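Local coordinates for MAR1 Ribonuclease (Caenorhabditis elegans, PDB 2B34), which probably acts as a hydrolase of the isochorismatase family, possibly a ribonuclease, at residues 41-46 against 105-110; 47-52 against 178-183; 54-59 against 73-78; 163-168 against 182-187. All coordinates share one frame; numbering follows the deposited sequence.

Interaction 1: residues 41-46 against 105-110; sequences RRLIDA and ILVGIE
Helix-on-sheet packing sets L43 of helix 33-49 onto I105 and V107 of strand 103-109, and both contacts are made by methyl groups. L43 straddles the strand with its fork: CD1 reaches V107 CG1 at 3.6 Å, while CD2 reaches I105 CG2 at 3.7 Å. The chi2 of L43, 132°, is well away from a staggered value, and at this torsion the two methyls reach different strand residues. On V107, CG1 lies anti to the carbonyl carbon, and this branch does the touching. I105 and V107 are two apart and face the helix, whereas L106 between them points to the opposite face of the sheet; its backbone hydrogen-bonds H130 and V132 of the neighbouring strand 128-137. This is the three-layer alpha/beta/alpha core of isochorismatase-like hydrolases, with six parallel strands in the order 3-2-1-4-5-6; strand 103-109 is the fourth in sequence, between 15-20 and 128-137. V132 and I165 also touch L43, and all three residues of the contact are buried. On the partly exposed side of the helix, R41 NE bonds D45 OD1 at 2.8 Å, almost straight at 179° and in the guanidinium plane, on the syn side of the carboxylate but tilted 28° out of its plane. The same OD1 takes a second salt bridge from R48 NH1, so two arginines, one four residues before D45 and one three after, share one oxygen.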
loop_
_atom_site.group_PDB
_atom_site.type_symbol
_atom_site.label_atom_id
_atom_site.label_comp_id
_atom_site.label_asym_id
_atom_site.label_seq_id
_atom_site.Cartn_x
_atom_site.Cartn_y
_atom_site.Cartn_z
ATOM N N ARG A 41 23.126 13.648 5.287
ATOM C CA ARG A 41 24.598 13.717 5.361
ATOM C C ARG A 41 25.255 12.358 5.090
ATOM O O ARG A 41 26.329 12.296 4.488
ATOM C CB ARG A 41 25.055 14.316 6.702
ATOM C CG ARG A 41 26.585 14.414 6.918
ATOM C CD ARG A 41 27.320 15.259 5.857
ATOM N NE ARG A 41 28.769 15.061 5.950
ATOM C CZ ARG A 41 29.588 15.788 6.710
ATOM N NH1 ARG A 41 29.119 16.789 7.440
ATOM N NH2 ARG A 41 30.886 15.511 6.740
ATOM N N ARG A 42 24.604 11.275 5.516
ATOM C CA ARG A 42 25.088 9.912 5.237
ATOM C C ARG A 42 25.158 9.612 3.742
ATOM O O ARG A 42 26.132 9.013 3.269
ATOM C CB ARG A 42 24.224 8.860 5.940
ATOM C CG ARG A 42 24.392 8.834 7.438
ATOM C CD ARG A 42 23.375 7.923 8.103
ATOM N NE ARG A 42 23.563 7.882 9.554
ATOM C CZ ARG A 42 23.300 6.827 10.317
ATOM N NH1 ARG A 42 22.847 5.700 9.780
ATOM N NH2 ARG A 42 23.504 6.893 11.621
ATOM N N LEU A 43 24.122 10.023 3.008
ATOM C CA LEU A 43 24.071 9.819 1.564
ATOM C C LEU A 43 25.069 10.696 0.819
ATOM O O LEU A 43 25.703 10.243 -0.135
ATOM C CB LEU A 43 22.655 10.038 1.033
ATOM C CG LEU A 43 21.840 8.753 1.180
ATOM C CD1 LEU A 43 20.501 9.028 1.797
ATOM C CD2 LEU A 43 21.734 7.994 -0.142
ATOM N N ILE A 44 25.194 11.947 1.262
ATOM C CA ILE A 44 26.196 12.873 0.729
ATOM C C ILE A 44 27.618 12.319 0.905
ATOM O O ILE A 44 28.411 12.355 -0.033
ATOM C CB ILE A 44 26.046 14.281 1.352
ATOM C CG1 ILE A 44 24.881 15.025 0.690
ATOM C CG2 ILE A 44 27.331 15.088 1.207
ATOM C CD1 ILE A 44 24.352 16.201 1.494
ATOM N N ASP A 45 27.918 11.802 2.099
ATOM C CA ASP A 45 29.203 11.160 2.385
ATOM C C ASP A 45 29.413 9.927 1.511
ATOM O O ASP A 45 30.502 9.723 0.967
ATOM C CB ASP A 45 29.297 10.740 3.855
ATOM C CG ASP A 45 29.454 11.914 4.808
ATOM O OD1 ASP A 45 29.869 13.017 4.388
ATOM O OD2 ASP A 45 29.162 11.717 6.009
ATOM N N ALA A 46 28.368 9.107 1.387
ATOM C CA ALA A 46 28.415 7.909 0.551
ATOM C C ALA A 46 28.673 8.255 -0.908
ATOM O O ALA A 46 29.456 7.575 -1.570
ATOM C CB ALA A 46 27.138 7.105 0.688
ATOM N N ILE A 105 19.026 9.202 -6.879
ATOM C CA ILE A 105 18.768 9.030 -5.459
ATOM C C ILE A 105 18.360 10.402 -4.933
ATOM O O ILE A 105 19.074 11.387 -5.132
ATOM C CB ILE A 105 20.018 8.490 -4.729
ATOM C CG1 ILE A 105 20.514 7.204 -5.412
ATOM C CG2 ILE A 105 19.724 8.269 -3.241
ATOM C CD1 ILE A 105 21.925 6.776 -5.031
ATOM N N LEU A 106 17.199 10.467 -4.289
ATOM C CA LEU A 106 16.614 11.749 -3.912
ATOM C C LEU A 106 16.430 11.901 -2.405
ATOM O O LEU A 106 15.792 11.067 -1.753
ATOM C CB LEU A 106 15.282 11.961 -4.655
ATOM C CG LEU A 106 14.505 13.281 -4.588
ATOM C CD1 LEU A 106 15.376 14.513 -4.836
ATOM C CD2 LEU A 106 13.364 13.244 -5.595
ATOM N N VAL A 107 17.020 12.965 -1.865
ATOM C CA VAL A 107 16.812 13.369 -0.475
ATOM C C VAL A 107 16.332 14.821 -0.438
ATOM O O VAL A 107 16.500 15.562 -1.407
ATOM C CB VAL A 107 18.092 13.201 0.404
ATOM C CG1 VAL A 107 18.582 11.759 0.383
ATOM C CG2 VAL A 107 19.212 14.163 -0.026
ATOM N N GLY A 108 15.727 15.228 0.674
ATOM C CA GLY A 108 15.350 16.625 0.823
ATOM C C GLY A 108 13.899 16.868 1.148
ATOM O O GLY A 108 13.174 15.942 1.531
ATOM N N ILE A 109 13.467 18.117 0.988
ATOM C CA ILE A 109 12.230 18.552 1.632
ATOM C C ILE A 109 11.174 19.241 0.800
ATOM O O ILE A 109 11.432 19.707 -0.314
ATOM C CB ILE A 109 12.474 19.382 2.909
ATOM C CG1 ILE A 109 13.508 20.480 2.651
ATOM C CG2 ILE A 109 12.829 18.458 4.084
ATOM C CD1 ILE A 109 13.597 21.482 3.748
ATOM N N GLU A 110 10.014 19.381 1.441
ATOM C CA GLU A 110 8.715 19.369 0.806
ATOM C C GLU A 110 8.633 18.068 0.001
ATOM O O GLU A 110 8.765 18.046 -1.227
ATOM C CB GLU A 110 8.413 20.652 0.007
ATOM C CG GLU A 110 9.510 21.124 -0.941
ATOM C CD GLU A 110 9.255 22.479 -1.538
ATOM O OE1 GLU A 110 8.562 23.292 -0.889
ATOM O OE2 GLU A 110 9.763 22.741 -2.655
#

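Interaction 2: residues 47-52 against 178-183; sequences ARILSI and KEVQKL
The shortest hydrogen bond within the two segments, I52 N to A47 O at 2.8 Å, closes a Schellman motif right beside I49 and L50, the two residues that meet E179 and V180. S51, with positive phi, is the C-prime residue of that motif, and the accompanying S51 N to R48 O bond is weak. The helix end so formed on 33-49 packs against helix 177-183, outside the central sheet; I49 and V180 stand nearest across the gap, 7.2 Å between their CA atoms. V180 offers one methyl, CG1, to both partners. I49 CG2 comes to it at 3.8 Å, and L50 CD2 lies 4.1 Å from the same V180 CG1, the L50 side chain crossing V180 at about a right angle. Beside this apolar patch E179 runs out straight beyond CG (chi2 178°) and lays its carboxylate against the isoleucine: OE2 is 3.4 Å from I49 CD1, a van der Waals contact and not a bond. The nearest opposite charge across the contact, R48 NH2, is 6.9 Å from E179 OE2, too far for a salt bridge, and R48 NH1 is bonded to G74 O. E179 OE1 has a long, weak ion pair with K176. Within helix 177-183, K178 NZ meets Q181 OE1 at 2.9 Å, in the carbonyl plane and on a lone pair, with a C=O...N angle of 139°.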
loop_
_atom_site.group_PDB
_atom_site.type_symbol
_atom_site.label_atom_id
_atom_site.label_comp_id
_atom_site.label_asym_id
_atom_site.label_seq_id
_atom_site.Cartn_x
_atom_site.Cartn_y
_atom_site.Cartn_z
ATOM N N ALA A 47 28.022 9.311 -1.400
ATOM C CA ALA A 47 28.213 9.759 -2.783
ATOM C C ALA A 47 29.645 10.249 -3.043
ATOM O O ALA A 47 30.229 9.943 -4.085
ATOM C CB ALA A 47 27.194 10.832 -3.150
ATOM N N ARG A 48 30.208 10.989 -2.088
ATOM C CA ARG A 48 31.596 11.462 -2.176
ATOM C C ARG A 48 32.578 10.283 -2.194
ATOM O O ARG A 48 33.504 10.246 -3.006
ATOM C CB ARG A 48 31.913 12.418 -1.015
ATOM C CG ARG A 48 33.298 13.075 -1.073
ATOM C CD ARG A 48 33.679 13.741 0.259
ATOM N NE ARG A 48 33.820 12.762 1.338
ATOM C CZ ARG A 48 33.041 12.687 2.417
ATOM N NH1 ARG A 48 32.052 13.555 2.613
ATOM N NH2 ARG A 48 33.262 11.740 3.315
ATOM N N ILE A 49 32.354 9.322 -1.301
ATOM C CA ILE A 49 33.179 8.116 -1.195
ATOM C C ILE A 49 33.156 7.303 -2.485
ATOM O O ILE A 49 34.202 6.851 -2.963
ATOM C CB ILE A 49 32.734 7.228 0.012
ATOM C CG1 ILE A 49 33.009 7.929 1.353
ATOM C CG2 ILE A 49 33.386 5.839 -0.031
ATOM C CD1 ILE A 49 34.446 8.398 1.551
ATOM N N LEU A 50 31.964 7.143 -3.055
ATOM C CA LEU A 50 31.767 6.294 -4.230
ATOM C C LEU A 50 31.870 7.044 -5.558
ATOM O O LEU A 50 31.641 6.460 -6.619
ATOM C CB LEU A 50 30.430 5.550 -4.134
ATOM C CG LEU A 50 30.236 4.641 -2.911
ATOM C CD1 LEU A 50 28.785 4.184 -2.791
ATOM C CD2 LEU A 50 31.184 3.446 -2.935
ATOM N N SER A 51 32.234 8.326 -5.493
ATOM C CA SER A 51 32.387 9.183 -6.682
ATOM C C SER A 51 31.089 9.278 -7.491
ATOM O O SER A 51 31.109 9.264 -8.725
ATOM C CB SER A 51 33.546 8.704 -7.570
ATOM O OG SER A 51 34.773 8.695 -6.863
ATOM N N ILE A 52 29.964 9.357 -6.781
ATOM C CA ILE A 52 28.655 9.524 -7.403
ATOM C C ILE A 52 28.357 11.017 -7.544
ATOM O O ILE A 52 28.436 11.755 -6.558
ATOM C CB ILE A 52 27.548 8.817 -6.579
ATOM C CG1 ILE A 52 27.718 7.299 -6.664
ATOM C CG2 ILE A 52 26.143 9.245 -7.029
ATOM C CD1 ILE A 52 26.956 6.530 -5.599
ATOM N N LYS A 178 34.299 -0.905 3.538
ATOM C CA LYS A 178 34.665 -0.527 4.904
ATOM C C LYS A 178 34.493 0.970 5.165
ATOM O O LYS A 178 34.146 1.374 6.276
ATOM C CB LYS A 178 36.086 -0.990 5.243
ATOM C CG LYS A 178 36.170 -2.444 5.691
ATOM C CD LYS A 178 35.665 -2.610 7.124
ATOM C CE LYS A 178 35.397 -4.064 7.461
ATOM N NZ LYS A 178 34.647 -4.197 8.743
ATOM N N GLU A 179 34.713 1.782 4.135
ATOM C CA GLU A 179 34.489 3.223 4.238
ATOM C C GLU A 179 33.011 3.581 4.387
ATOM O O GLU A 179 32.650 4.342 5.283
ATOM C CB GLU A 179 35.102 3.964 3.051
ATOM C CG GLU A 179 36.601 4.160 3.170
ATOM C CD GLU A 179 37.189 4.855 1.967
ATOM O OE1 GLU A 179 37.933 4.193 1.212
ATOM O OE2 GLU A 179 36.901 6.055 1.772
ATOM N N VAL A 180 32.163 3.028 3.519
ATOM C CA VAL A 180 30.720 3.289 3.599
ATOM C C VAL A 180 30.083 2.640 4.831
ATOM O O VAL A 180 29.063 3.122 5.325
ATOM C CB VAL A 180 29.946 2.918 2.287
ATOM C CG1 VAL A 180 30.473 3.719 1.098
ATOM C CG2 VAL A 180 29.990 1.423 2.001
ATOM N N GLN A 181 30.702 1.564 5.329
ATOM C CA GLN A 181 30.211 0.846 6.512
ATOM C C GLN A 181 30.243 1.717 7.766
ATOM O O GLN A 181 29.379 1.577 8.638
ATOM C CB GLN A 181 31.011 -0.440 6.748
ATOM C CG GLN A 181 30.288 -1.481 7.603
ATOM C CD GLN A 181 31.148 -2.693 7.929
ATOM O OE1 GLN A 181 32.380 -2.615 7.950
ATOM N NE2 GLN A 181 30.497 -3.821 8.196
ATOM N N LYS A 182 31.239 2.604 7.847
ATOM C CA LYS A 182 31.360 3.572 8.946
ATOM C C LYS A 182 30.123 4.456 9.057
ATOM O O LYS A 182 29.682 4.775 10.160
ATOM C CB LYS A 182 32.602 4.466 8.771
ATOM C CG LYS A 182 33.944 3.736 8.697
ATOM C CD LYS A 182 34.375 3.161 10.039
ATOM C CE LYS A 182 35.678 2.375 9.905
ATOM N NZ LYS A 182 36.007 1.625 11.156
ATOM N N LEU A 183 29.570 4.837 7.906
ATOM C CA LEU A 183 28.395 5.712 7.835
ATOM C C LEU A 183 27.118 5.044 8.347
ATOM O O LEU A 183 26.174 5.733 8.740
ATOM C CB LEU A 183 28.167 6.205 6.399
ATOM C CG LEU A 183 29.361 6.632 5.534
ATOM C CD1 LEU A 183 28.918 6.843 4.096
ATOM C CD2 LEU A 183 30.049 7.886 6.084
#

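Interaction 3: residues 54-59 against 73-78; sequences TIVTEQ and EGLAEN
Flat groups take no part where T54 and V56 meet L75, since every touching atom is a methyl carbon; the carboxylate farther along the same strand face, that of E58, has its oxygens engaged elsewhere, OE1 by H66 ND1 and OE2 by T67 OG1. The contact lies inside a beta-alpha-beta crossover: the chain leaves strand 54-59, passes through the short helices 61-64 and 69-74 and enters strand 81-84, which pairs parallel with 54-59. L75 sits just where helix 69-74 has ended, and its side chain turns back over the strand just left. Both of its methyls are used. CD2 lies 3.8 Å from V56 CG2, CD1 is 3.9 Å from the same V56 CG2, and CD2 also approaches T54 CG2 at 4.0 Å. The valine therefore presents a single branch, the one anti to its carbonyl carbon, because chi1 of -175° sends CG1 anti to the backbone N instead. I44 of helix 33-49 and I81 of the neighbouring strand also touch L75, so the leucine fills the angle between strands and helix. At the start of the strand T54 divides its two branches by chemistry. With chi1 at -56° its CG2 points to the leucine, while OG1 stands beside the backbone N and reaches a water; OG1 also has a weak hydrogen bond with I52 O. That water joins the two segments: it lies 3.0 Å from T54 OG1 and accepts a hydrogen bond from the backbone A76 N at 3.1 Å.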
loop_
_atom_site.group_PDB
_atom_site.type_symbol
_atom_site.label_atom_id
_atom_site.label_comp_id
_atom_site.label_asym_id
_atom_site.label_seq_id
_atom_site.Cartn_x
_atom_site.Cartn_y
_atom_site.Cartn_z
ATOM N N THR A 54 26.826 14.491 -7.452
ATOM C CA THR A 54 25.859 15.091 -6.538
ATOM C C THR A 54 25.399 16.436 -7.089
ATOM O O THR A 54 26.208 17.215 -7.598
ATOM C CB THR A 54 26.454 15.269 -5.119
ATOM O OG1 THR A 54 26.925 14.003 -4.636
ATOM C CG2 THR A 54 25.409 15.811 -4.144
ATOM N N ILE A 55 24.094 16.685 -6.987
ATOM C CA ILE A 55 23.475 17.946 -7.385
ATOM C C ILE A 55 22.668 18.489 -6.205
ATOM O O ILE A 55 21.900 17.761 -5.581
ATOM C CB ILE A 55 22.530 17.762 -8.619
ATOM C CG1 ILE A 55 23.278 17.168 -9.828
ATOM C CG2 ILE A 55 21.810 19.078 -8.971
ATOM C CD1 ILE A 55 24.156 18.161 -10.612
ATOM N N VAL A 56 22.847 19.773 -5.907
ATOM C CA VAL A 56 22.121 20.432 -4.825
ATOM C C VAL A 56 21.317 21.602 -5.392
ATOM O O VAL A 56 21.838 22.398 -6.175
ATOM C CB VAL A 56 23.082 20.952 -3.716
ATOM C CG1 VAL A 56 22.302 21.524 -2.529
ATOM C CG2 VAL A 56 24.022 19.850 -3.242
ATOM N N THR A 57 20.044 21.692 -5.008
ATOM C CA THR A 57 19.241 22.875 -5.318
ATOM C C THR A 57 18.864 23.632 -4.053
ATOM O O THR A 57 18.717 23.038 -2.979
ATOM C CB THR A 57 17.940 22.550 -6.103
ATOM O OG1 THR A 57 17.112 21.660 -5.338
ATOM C CG2 THR A 57 18.257 21.943 -7.473
ATOM N N GLU A 58 18.707 24.945 -4.197
ATOM C CA GLU A 58 18.190 25.793 -3.130
ATOM C C GLU A 58 17.015 26.616 -3.658
ATOM O O GLU A 58 17.134 27.302 -4.677
ATOM C CB GLU A 58 19.291 26.702 -2.574
ATOM C CG GLU A 58 20.531 25.949 -2.098
ATOM C CD GLU A 58 21.623 26.853 -1.556
ATOM O OE1 GLU A 58 21.650 28.048 -1.909
ATOM O OE2 GLU A 58 22.464 26.354 -0.774
ATOM N N GLN A 59 15.879 26.515 -2.974
ATOM C CA GLN A 59 14.676 27.268 -3.321
ATOM C C GLN A 59 14.776 28.681 -2.770
ATOM O O GLN A 59 14.996 28.865 -1.573
ATOM C CB GLN A 59 13.424 26.574 -2.764
ATOM C CG GLN A 59 12.105 27.357 -2.922
ATOM C CD GLN A 59 11.489 27.258 -4.314
ATOM O OE1 GLN A 59 10.591 28.029 -4.659
ATOM N NE2 GLN A 59 11.954 26.306 -5.108
ATOM N N GLU A 73 29.441 20.648 4.178
ATOM C CA GLU A 73 30.731 20.137 4.659
ATOM C C GLU A 73 31.097 18.788 4.044
ATOM O O GLU A 73 32.275 18.498 3.836
ATOM C CB GLU A 73 30.717 19.987 6.183
ATOM C CG GLU A 73 30.802 21.279 6.968
ATOM C CD GLU A 73 30.812 21.040 8.473
ATOM O OE1 GLU A 73 31.756 20.387 8.980
ATOM O OE2 GLU A 73 29.873 21.507 9.151
ATOM N N GLY A 74 30.088 17.966 3.769
ATOM C CA GLY A 74 30.315 16.625 3.230
ATOM C C GLY A 74 30.314 16.519 1.714
ATOM O O GLY A 74 30.727 15.496 1.163
ATOM N N LEU A 75 29.840 17.564 1.038
ATOM C CA LEU A 75 29.690 17.539 -0.416
ATOM C C LEU A 75 30.996 17.235 -1.131
ATOM O O LEU A 75 32.051 17.755 -0.759
ATOM C CB LEU A 75 29.118 18.861 -0.935
ATOM C CG LEU A 75 27.655 19.197 -0.649
ATOM C CD1 LEU A 75 27.334 20.561 -1.218
ATOM C CD2 LEU A 75 26.700 18.130 -1.202
ATOM N N ALA A 76 30.907 16.388 -2.157
ATOM C CA ALA A 76 32.032 16.091 -3.039
ATOM C C ALA A 76 32.579 17.380 -3.650
ATOM O O ALA A 76 31.845 18.358 -3.821
ATOM C CB ALA A 76 31.620 15.109 -4.126
ATOM N N GLU A 77 33.866 17.353 -3.981
ATOM C CA GLU A 77 34.647 18.553 -4.307
ATOM C C GLU A 77 34.084 19.543 -5.341
ATOM O O GLU A 77 34.167 20.761 -5.137
ATOM C CB GLU A 77 36.078 18.159 -4.683
ATOM C CG GLU A 77 37.044 19.330 -4.706
ATOM C CD GLU A 77 38.464 18.918 -4.397
ATOM O OE1 GLU A 77 38.932 17.903 -4.955
ATOM O OE2 GLU A 77 39.108 19.616 -3.586
ATOM N N ASN A 78 33.532 19.044 -6.442
ATOM C CA ASN A 78 33.050 19.930 -7.509
ATOM C C ASN A 78 31.522 19.932 -7.649
ATOM O O ASN A 78 30.993 19.965 -8.763
ATOM C CB ASN A 78 33.711 19.561 -8.848
ATOM C CG ASN A 78 35.220 19.789 -8.848
ATOM O OD1 ASN A 78 35.692 20.915 -8.667
ATOM N ND2 ASN A 78 35.983 18.718 -9.070
HETATM O O HOH W 1 28.509 14.367 -2.174
#

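Interaction 4: residues 163-168 against 182-187; sequences ATILGL and KLILTS
Apolar contact is the whole of the direct meeting between helix 161-169 and the turn that follows helix 177-183, and I184 carries it with two separate ends. Its CD1 reaches the fork of L166: L166 CD1 is 3.7 Å away, L166 CG 3.8 Å and L166 CD2 3.9 Å, so the methyl rests over the branched end of the leucine. The other branch, I184 CG2, passes I165 CG1 at 4.1 Å, the two side chains lying antiparallel alongside each other. The torsions of I184 suggest some cost in this fit: chi1 of 60° puts CG1 between the backbone N and the carbonyl carbon, and chi2 of 142° is some way from fully extended. I165 is also packed on A46 of helix 33-49 and on V180, so the residue stands where three helices of one side of the alpha/beta/alpha core come together. Hydrogen bonds serve the backbones and the surroundings. In the helix, G167 N bonds A163 O at 2.9 Å and L168 N bonds T164 O, also at 2.9 Å. In the turn, T186 O accepts from R42 NH1. Between subunits, the carbonyl oxygens of I184 and L185 are both taken by R139 of a third subunit, through NH2 and NH1 respectively, and V113 of that subunit packs on L166. Buried aliphatic carbons thus give the turn shape-dependent but undirected cohesion with helix 161-169, whereas its directional bonds run through carbonyl oxygens, those of I184 and L185 to the third subunit and that of T186 to R42 of the same chain.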
loop_
_atom_site.group_PDB
_atom_site.type_symbol
_atom_site.label_atom_id
_atom_site.label_comp_id
_atom_site.label_asym_id
_atom_site.label_seq_id
_atom_site.Cartn_x
_atom_site.Cartn_y
_atom_site.Cartn_z
ATOM N N ALA A 163 19.620 0.765 3.076
ATOM C CA ALA A 163 19.328 -0.045 1.892
ATOM C C ALA A 163 20.070 0.494 0.666
ATOM O O ALA A 163 20.638 -0.276 -0.110
ATOM C CB ALA A 163 17.831 -0.097 1.629
ATOM N N THR A 164 20.068 1.817 0.510
ATOM C CA THR A 164 20.709 2.471 -0.635
ATOM C C THR A 164 22.239 2.363 -0.602
ATOM O O THR A 164 22.847 1.984 -1.608
ATOM C CB THR A 164 20.256 3.947 -0.775
ATOM O OG1 THR A 164 18.828 3.998 -0.840
ATOM C CG2 THR A 164 20.822 4.590 -2.036
ATOM N N ILE A 165 22.848 2.677 0.543
ATOM C CA ILE A 165 24.315 2.676 0.683
ATOM C C ILE A 165 24.887 1.291 0.381
ATOM O O ILE A 165 25.831 1.155 -0.400
ATOM C CB ILE A 165 24.786 3.096 2.115
ATOM C CG1 ILE A 165 24.124 4.394 2.602
ATOM C CG2 ILE A 165 26.311 3.193 2.185
ATOM C CD1 ILE A 165 24.296 5.591 1.716
ATOM N N LEU A 166 24.293 0.276 1.006
ATOM C CA LEU A 166 24.722 -1.109 0.855
ATOM C C LEU A 166 24.334 -1.689 -0.499
ATOM O O LEU A 166 25.016 -2.578 -1.010
ATOM C CB LEU A 166 24.162 -1.967 1.992
ATOM C CG LEU A 166 24.805 -1.752 3.365
ATOM C CD1 LEU A 166 24.047 -2.498 4.434
ATOM C CD2 LEU A 166 26.277 -2.177 3.356
ATOM N N GLY A 167 23.235 -1.193 -1.065
ATOM C CA GLY A 167 22.811 -1.570 -2.412
ATOM C C GLY A 167 23.788 -1.093 -3.474
ATOM O O GLY A 167 24.012 -1.778 -4.471
ATOM N N LEU A 168 24.375 0.080 -3.253
ATOM C CA LEU A 168 25.367 0.638 -4.174
ATOM C C LEU A 168 26.651 -0.195 -4.255
ATOM O O LEU A 168 27.247 -0.301 -5.329
ATOM C CB LEU A 168 25.696 2.095 -3.816
ATOM C CG LEU A 168 24.645 3.161 -4.160
ATOM C CD1 LEU A 168 24.828 4.413 -3.294
ATOM C CD2 LEU A 168 24.664 3.515 -5.652
ATOM N N LYS A 182 31.239 2.604 7.847
ATOM C CA LYS A 182 31.360 3.572 8.946
ATOM C C LYS A 182 30.123 4.456 9.057
ATOM O O LYS A 182 29.682 4.775 10.160
ATOM C CB LYS A 182 32.602 4.466 8.771
ATOM C CG LYS A 182 33.944 3.736 8.697
ATOM C CD LYS A 182 34.375 3.161 10.039
ATOM C CE LYS A 182 35.678 2.375 9.905
ATOM N NZ LYS A 182 36.007 1.625 11.156
ATOM N N LEU A 183 29.570 4.837 7.906
ATOM C CA LEU A 183 28.395 5.712 7.835
ATOM C C LEU A 183 27.118 5.044 8.347
ATOM O O LEU A 183 26.174 5.733 8.740
ATOM C CB LEU A 183 28.167 6.205 6.399
ATOM C CG LEU A 183 29.361 6.632 5.534
ATOM C CD1 LEU A 183 28.918 6.843 4.096
ATOM C CD2 LEU A 183 30.049 7.886 6.084
ATOM N N ILE A 184 27.098 3.711 8.338
ATOM C CA ILE A 184 25.907 2.940 8.716
ATOM C C ILE A 184 26.100 2.069 9.966
ATOM O O ILE A 184 25.319 1.138 10.212
ATOM C CB ILE A 184 25.384 2.064 7.543
ATOM C CG1 ILE A 184 26.453 1.060 7.093
ATOM C CG2 ILE A 184 24.908 2.939 6.374
ATOM C CD1 ILE A 184 25.902 -0.281 6.718
ATOM N N LEU A 185 27.127 2.381 10.761
ATOM C CA LEU A 185 27.422 1.630 11.985
ATOM C C LEU A 185 26.245 1.646 12.958
ATOM O O LEU A 185 25.904 0.623 13.551
ATOM C CB LEU A 185 28.687 2.171 12.663
ATOM C CG LEU A 185 29.243 1.400 13.865
ATOM C CD1 LEU A 185 29.907 0.101 13.420
ATOM C CD2 LEU A 185 30.229 2.270 14.638
ATOM N N THR A 186 25.636 2.814 13.118
ATOM C CA THR A 186 24.390 2.936 13.855
ATOM C C THR A 186 23.246 3.100 12.852
ATOM O O THR A 186 23.442 3.648 11.762
ATOM C CB THR A 186 24.412 4.131 14.845
ATOM O OG1 THR A 186 24.456 5.365 14.118
ATOM C CG2 THR A 186 25.627 4.046 15.771
ATOM N N SER A 187 22.064 2.609 13.217
ATOM C CA SER A 187 20.874 2.771 12.383
ATOM C C SER A 187 20.523 4.246 12.234
ATOM O O SER A 187 20.641 5.020 13.187
ATOM C CB SER A 187 19.683 2.014 12.981
ATOM O OG SER A 187 19.931 0.621 13.021
#

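How the interactions relate
Following the chain, helix 33-49 gives the first segments of interactions 1 and 2. Interaction 1 closes a loop from that helix to strand 103-109, and interaction 2 a longer one from its end to helix 177-183; their segments alternate, so the two cross. Interaction 3, a short closure from strand 54-59 past helix 69-74, is nested inside both. Interaction 4 opens after interactions 1 and 3 have closed and ends where interaction 2 does, sharing K182 and L183. Interaction 1 thus ties helix 33-49 to the sheet, 2 ties its end to helix 177-183, 3 folds the crossover onto strand 54-59, and 4 sets the turn after 177-183 on helix 161-169; interactions 3 and 4 do not touch.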